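Putative oxidoreductase (Klebsiella pneumoniae subsp. pneumoniae MGH 78578, PDB 3E82) is a putative oxidoreductase of the Gfo/Idh/MocA family that probably uses a nicotinamide adenine dinucleotide bound by its Rossmann fold. Local coordinates at residues 185-189 with 325-330. Sequence-based numbering, arbitrary orientation.
Sequences IDQAL and AVMAVL
Two alpha-helical turns, 185-189 and 325-330, cross steeply: their N-to-C directions make 115° and their axes approach to 9.8 Å. The backbones come nearest at D186 and V326, whose CA atoms are 5.9 Å apart. I185, with the most area covered, points toward 325-330 in the mt rotamer (chi1 -63°, chi2 164°). In its beta-branched side chain, I185 CG2 lies 3.8 Å from V329 CB and 4.2 Å from V326 CG2, and I185 CD1, which also borders V326 and V329, reaches L330 CD1 at 3.5 Å. V326, chi1 167°, is short enough to fit where the backbones are closest, and its CG2 also meets L189 CD1 at 4.1 Å. This apolar packing joins helices 176-192 and 320-339 in the C-terminal alpha/beta domain of this Gfo/Idh/MocA-family protein, the second domain beside the Rossmann fold. One turn after I185, L189 (mt) reaches A325, with CD1 to CB 3.9 Å; the small alanine leaves room for the leucine. V329 follows A325 by a turn, its CG2 4.4 Å from L189 CD1. D186 touches V326 CG2 through OD1 at 3.9 Å, but its carboxylate forms a salt bridge through OD2 with R128.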
loop_
_atom_site.group_PDB
_atom_site.type_symbol
_atom_site.label_atom_id
_atom_site.label_comp_id
_atom_site.label_asym_id
_atom_site.label_seq_id
_atom_site.Cartn_x
_atom_site.Cartn_y
_atom_site.Cartn_z
ATOM N N ILE B 185 -8.267 -11.937 -0.380
ATOM C CA ILE B 185 -9.568 -11.423 -0.800
ATOM C C ILE B 185 -10.698 -11.974 0.068
ATOM O O ILE B 185 -11.521 -11.221 0.586
ATOM C CB ILE B 185 -9.879 -11.804 -2.262
ATOM C CG1 ILE B 185 -8.861 -11.162 -3.201
ATOM C CG2 ILE B 185 -11.302 -11.366 -2.624
ATOM C CD1 ILE B 185 -8.859 -11.791 -4.583
ATOM N N ASP B 186 -10.730 -13.291 0.226
ATOM C CA ASP B 186 -11.781 -13.941 1.002
ATOM C C ASP B 186 -11.945 -13.335 2.394
ATOM O O ASP B 186 -13.066 -13.089 2.825
ATOM C CB ASP B 186 -11.509 -15.449 1.120
ATOM C CG ASP B 186 -12.652 -16.196 1.766
ATOM O OD1 ASP B 186 -13.788 -16.088 1.260
ATOM O OD2 ASP B 186 -12.419 -16.890 2.777
ATOM N N GLN B 187 -10.833 -13.113 3.090
ATOM C CA GLN B 187 -10.868 -12.514 4.426
ATOM C C GLN B 187 -11.482 -11.115 4.370
ATOM O O GLN B 187 -12.296 -10.750 5.221
ATOM C CB GLN B 187 -9.452 -12.448 5.029
ATOM C CG GLN B 187 -8.916 -13.799 5.492
ATOM C CD GLN B 187 -7.410 -13.803 5.782
ATOM O OE1 GLN B 187 -6.683 -12.878 5.407
ATOM N NE2 GLN B 187 -6.937 -14.865 6.436
ATOM N N ALA B 188 -11.101 -10.337 3.363
ATOM C CA ALA B 188 -11.631 -8.987 3.210
ATOM C C ALA B 188 -13.145 -8.991 2.978
ATOM O O ALA B 188 -13.876 -8.212 3.593
ATOM C CB ALA B 188 -10.924 -8.272 2.055
ATOM N N LEU B 189 -13.617 -9.864 2.093
ATOM C CA LEU B 189 -15.044 -9.935 1.797
ATOM C C LEU B 189 -15.831 -10.362 3.034
ATOM O O LEU B 189 -16.907 -9.838 3.310
ATOM C CB LEU B 189 -15.298 -10.914 0.640
ATOM C CG LEU B 189 -14.601 -10.567 -0.679
ATOM C CD1 LEU B 189 -14.944 -11.597 -1.754
ATOM C CD2 LEU B 189 -15.021 -9.173 -1.112
ATOM N N ALA B 325 -17.488 -14.967 -5.599
ATOM C CA ALA B 325 -17.196 -13.566 -5.310
ATOM C C ALA B 325 -15.682 -13.331 -5.322
ATOM O O ALA B 325 -15.213 -12.345 -5.860
ATOM C CB ALA B 325 -17.777 -13.186 -3.948
ATOM N N VAL B 326 -14.926 -14.248 -4.720
ATOM C CA VAL B 326 -13.465 -14.141 -4.693
ATOM C C VAL B 326 -12.950 -14.157 -6.130
ATOM O O VAL B 326 -12.091 -13.359 -6.506
ATOM C CB VAL B 326 -12.834 -15.318 -3.921
ATOM C CG1 VAL B 326 -11.317 -15.364 -4.163
ATOM C CG2 VAL B 326 -13.140 -15.182 -2.439
HETATM N N MSE B 327 -13.491 -15.069 -6.937
HETATM C CA MSE B 327 -13.073 -15.177 -8.329
HETATM C C MSE B 327 -13.357 -13.870 -9.063
HETATM O O MSE B 327 -12.552 -13.420 -9.871
HETATM C CB MSE B 327 -13.801 -16.338 -9.025
HETATM C CG MSE B 327 -13.345 -17.721 -8.577
HETATM SE SE MSE B 327 -14.225 -19.135 -9.611
HETATM C CE MSE B 327 -13.692 -18.547 -11.385
ATOM N N ALA B 328 -14.494 -13.257 -8.762
ATOM C CA ALA B 328 -14.870 -12.004 -9.408
ATOM C C ALA B 328 -13.850 -10.907 -9.111
ATOM O O ALA B 328 -13.422 -10.179 -10.011
ATOM C CB ALA B 328 -16.247 -11.577 -8.947
ATOM N N VAL B 329 -13.456 -10.801 -7.846
ATOM C CA VAL B 329 -12.474 -9.795 -7.435
ATOM C C VAL B 329 -11.120 -10.121 -8.059
ATOM O O VAL B 329 -10.420 -9.248 -8.573
ATOM C CB VAL B 329 -12.323 -9.772 -5.892
ATOM C CG1 VAL B 329 -11.198 -8.824 -5.487
ATOM C CG2 VAL B 329 -13.651 -9.355 -5.252
ATOM N N LEU B 330 -10.763 -11.396 -8.006
ATOM C CA LEU B 330 -9.504 -11.860 -8.556
ATOM C C LEU B 330 -9.381 -11.430 -10.021
ATOM O O LEU B 330 -8.380 -10.835 -10.419
ATOM C CB LEU B 330 -9.433 -13.387 -8.444
ATOM C CG LEU B 330 -8.036 -14.000 -8.442
ATOM C CD1 LEU B 330 -7.347 -13.662 -7.124
ATOM C CD2 LEU B 330 -8.139 -15.528 -8.625
#